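Local coordinates for phosphate-binding protein (Xanthomonas axonopodis pv. citri, PDB 5UB6) that probably serves as a periplasmic substrate-binding protein of an ABC transporter for phosphate or related phosphorus compounds, and holds pyrophosphate in this crystal, at residues A[83-88]-A[212-217]. Residues are numbered along the deposited sequence; the frame is centred on the assembly and turned at random.
Sequences LMTERG and AVEMVR
Thr85 OG1 donates to Glu214 OE2 over 2.6 Å, meeting the anti lone pair of that carboxylate oxygen, and the two side chains cross at about a right angle. OG1 stands anti to the carbonyl carbon of Thr85 (chi1 -53°), beside the backbone N, and the bend of the Glu214 chain at chi2 brings OE2 to it. This buried carboxylate is well supplied with donors: OE2 is also hydrogen-bonded to Ser64 OG, and OE1 to Trp62 NE1. Arg87 NH1 lies 4.9 Å from Glu214 OE2, too far for a salt bridge, though its charge may still steady the carboxylate. Ala212 CB sits 3.6 Å above the guanidinium plane of Arg87, over its centre.

In the antiparallel register, the hydrogen-bonded pairs Leu83-Glu214 and Thr85-Ala212 flank the non-hydrogen-bonded pair Met84-Val213. Glu214 N reaches Leu83 O at 2.9 Å, whereas the return bond from Leu83 N to Glu214 O is weak at 3.5 Å. Thr85 N is hydrogen-bonded to Ala212 O at 2.9 Å. The N-to-C directions of the short segments make 138°, well short of ideal antiparallel. The Arg87 side chain lies about 5 Å from the bound pyrophosphate, so this strand pair leads to the ligand cleft of a periplasmic-binding-protein fold.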
ATOM      1  N   LEU A  83       5.741  -9.154 -10.762  1.00 21.90           N
ATOM      2  CA  LEU A  83       4.788 -10.224 -10.455  1.00 23.06           C
ATOM      3  C   LEU A  83       3.632  -9.680  -9.601  1.00 23.81           C
ATOM      4  O   LEU A  83       3.844  -8.772  -8.819  1.00 23.88           O
ATOM      5  CB  LEU A  83       5.463 -11.321  -9.638  1.00 24.24           C
ATOM      6  CG  LEU A  83       6.542 -12.196 -10.264  1.00 26.97           C
ATOM      7  CD1 LEU A  83       7.168 -13.091  -9.199  1.00 29.69           C
ATOM      8  CD2 LEU A  83       5.970 -13.044 -11.383  1.00 28.87           C
ATOM      9  N   MET A  84       2.426 -10.243  -9.733  1.00 24.05           N
ATOM     10  CA  MET A  84       1.323  -9.898  -8.821  1.00 25.25           C
ATOM     11  C   MET A  84       1.467 -10.727  -7.532  1.00 23.71           C
ATOM     12  O   MET A  84       1.882 -11.860  -7.548  1.00 23.77           O
ATOM     13  CB  MET A  84      -0.052 -10.125  -9.463  1.00 23.90           C
ATOM     14  CG  MET A  84      -0.263  -9.425 -10.817  1.00 23.97           C
ATOM     15  SD  MET A  84      -0.065  -7.639 -10.732  1.00 27.07           S
ATOM     16  CE  MET A  84      -1.340  -7.271  -9.517  1.00 26.68           C
ATOM     17  N   THR A  85       1.116 -10.128  -6.410  1.00 24.25           N
ATOM     18  CA  THR A  85       1.349 -10.723  -5.105  1.00 23.48           C
ATOM     19  C   THR A  85       0.029 -10.838  -4.421  1.00 22.38           C
ATOM     20  O   THR A  85      -0.793  -9.921  -4.475  1.00 23.08           O
ATOM     21  CB  THR A  85       2.356  -9.870  -4.340  1.00 23.15           C
ATOM     22  OG1 THR A  85       3.513  -9.695  -5.176  1.00 22.57           O
ATOM     23  CG2 THR A  85       2.769 -10.501  -3.016  1.00 23.46           C
ATOM     24  N   GLU A  86      -0.179 -12.002  -3.822  1.00 23.88           N
ATOM     25  CA  GLU A  86      -1.382 -12.350  -3.095  1.00 26.04           C
ATOM     26  C   GLU A  86      -0.952 -12.432  -1.638  1.00 24.76           C
ATOM     27  O   GLU A  86       0.064 -13.050  -1.347  1.00 23.83           O
ATOM     28  CB  GLU A  86      -1.879 -13.712  -3.595  1.00 30.27           C
ATOM     29  CG  GLU A  86      -2.970 -14.355  -2.749  1.00 34.97           C
ATOM     30  CD  GLU A  86      -3.121 -15.856  -3.013  1.00 39.05           C
ATOM     31  OE1 GLU A  86      -3.415 -16.208  -4.188  1.00 39.73           O
ATOM     32  OE2 GLU A  86      -2.932 -16.663  -2.060  1.00 35.79           O
ATOM     33  N   ARG A  87      -1.679 -11.784  -0.732  1.00 24.02           N
ATOM     34  CA  ARG A  87      -1.320 -11.770   0.679  1.00 27.32           C
ATOM     35  C   ARG A  87      -2.537 -12.136   1.510  1.00 26.77           C
ATOM     36  O   ARG A  87      -3.666 -11.697   1.220  1.00 24.98           O
ATOM     37  CB  ARG A  87      -0.774 -10.392   1.133  1.00 29.35           C
ATOM     38  CG  ARG A  87       0.144  -9.730   0.105  1.00 33.08           C
ATOM     39  CD  ARG A  87       1.384  -9.043   0.617  1.00 33.12           C
ATOM     40  NE  ARG A  87       1.220  -7.616   0.840  1.00 33.55           N
ATOM     41  CZ  ARG A  87       2.126  -6.655   0.567  1.00 33.06           C
ATOM     42  NH1 ARG A  87       3.296  -6.901  -0.000  1.00 34.21           N
ATOM     43  NH2 ARG A  87       1.843  -5.407   0.876  1.00 30.64           N
ATOM     44  N   GLY A  88      -2.298 -12.900   2.562  1.00 27.87           N
ATOM     45  CA  GLY A  88      -3.397 -13.368   3.438  1.00 30.71           C
ATOM     46  C   GLY A  88      -4.438 -14.208   2.717  1.00 28.97           C
ATOM     47  O   GLY A  88      -5.598 -14.194   3.086  1.00 31.99           O
ATOM     48  N   ALA A 212      -1.298  -6.400  -4.047  1.00 24.00           N
ATOM     49  CA  ALA A 212       0.145  -6.056  -4.041  1.00 22.70           C
ATOM     50  C   ALA A 212       0.888  -6.521  -5.281  1.00 21.58           C
ATOM     51  O   ALA A 212       0.411  -7.370  -6.085  1.00 20.54           O
ATOM     52  CB  ALA A 212       0.813  -6.622  -2.784  1.00 22.98           C
ATOM     53  N   VAL A 213       2.061  -5.946  -5.468  1.00 21.38           N
ATOM     54  CA  VAL A 213       2.845  -6.234  -6.672  1.00 20.89           C
ATOM     55  C   VAL A 213       4.296  -6.193  -6.295  1.00 22.07           C
ATOM     56  O   VAL A 213       4.706  -5.338  -5.512  1.00 23.15           O
ATOM     57  CB  VAL A 213       2.471  -5.239  -7.800  1.00 21.64           C
ATOM     58  CG1 VAL A 213       2.659  -3.803  -7.356  1.00 20.89           C
ATOM     59  CG2 VAL A 213       3.205  -5.499  -9.102  1.00 21.59           C
ATOM     60  N   GLU A 214       5.079  -7.113  -6.841  1.00 21.79           N
ATOM     61  CA  GLU A 214       6.522  -7.006  -6.798  1.00 22.02           C
ATOM     62  C   GLU A 214       7.013  -6.089  -7.905  1.00 21.86           C
ATOM     63  O   GLU A 214       6.630  -6.240  -9.068  1.00 24.53           O
ATOM     64  CB  GLU A 214       7.180  -8.376  -6.918  1.00 23.97           C
ATOM     65  CG  GLU A 214       6.657  -9.411  -5.929  1.00 23.34           C
ATOM     66  CD  GLU A 214       6.730  -8.897  -4.516  1.00 26.25           C
ATOM     67  OE1 GLU A 214       7.893  -8.666  -4.005  1.00 26.33           O
ATOM     68  OE2 GLU A 214       5.635  -8.725  -3.940  1.00 25.25           O
ATOM     69  N   MET A 215       7.819  -5.094  -7.536  1.00 20.43           N
ATOM     70  CA  MET A 215       8.365  -4.116  -8.488  1.00 21.35           C
ATOM     71  C   MET A 215       9.872  -4.202  -8.475  1.00 21.98           C
ATOM     72  O   MET A 215      10.479  -4.367  -7.414  1.00 25.41           O
ATOM     73  CB  MET A 215       7.992  -2.689  -8.108  1.00 20.68           C
ATOM     74  CG  MET A 215       6.494  -2.444  -7.851  1.00 20.67           C
ATOM     75  SD  MET A 215       5.587  -2.385  -9.409  1.00 21.01           S
ATOM     76  CE  MET A 215       6.225  -0.841 -10.079  1.00 19.69           C
ATOM     77  N   VAL A 216      10.475  -4.016  -9.635  1.00 20.83           N
ATOM     78  CA  VAL A 216      11.914  -4.020  -9.752  1.00 22.08           C
ATOM     79  C   VAL A 216      12.342  -2.721 -10.414  1.00 23.95           C
ATOM     80  O   VAL A 216      11.591  -2.064 -11.145  1.00 24.26           O
ATOM     81  CB  VAL A 216      12.496  -5.207 -10.557  1.00 21.22           C
ATOM     82  CG1 VAL A 216      12.404  -6.533  -9.814  1.00 22.72           C
ATOM     83  CG2 VAL A 216      11.860  -5.302 -11.893  1.00 23.04           C
ATOM     84  N   ARG A 217      13.555  -2.318 -10.127  1.00 25.47           N
ATOM     85  CA  ARG A 217      13.955  -0.997 -10.561  1.00 25.41           C
ATOM     86  C   ARG A 217      14.119  -0.859 -12.070  1.00 24.30           C
ATOM     87  O   ARG A 217      14.417  -1.812 -12.807  1.00 24.54           O
ATOM     88  CB  ARG A 217      15.198  -0.535  -9.827  1.00 27.20           C
ATOM     89  CG  ARG A 217      16.453  -1.324 -10.117  1.00 28.58           C
ATOM     90  CD  ARG A 217      17.698  -0.562  -9.681  1.00 27.68           C
ATOM     91  NE  ARG A 217      18.871  -1.356 -10.023  1.00 27.59           N
ATOM     92  CZ  ARG A 217      19.600  -1.235 -11.135  1.00 27.47           C
ATOM     93  NH1 ARG A 217      19.348  -0.322 -12.084  1.00 25.56           N
ATOM     94  NH2 ARG A 217      20.612  -2.052 -11.289  1.00 29.27           N
TER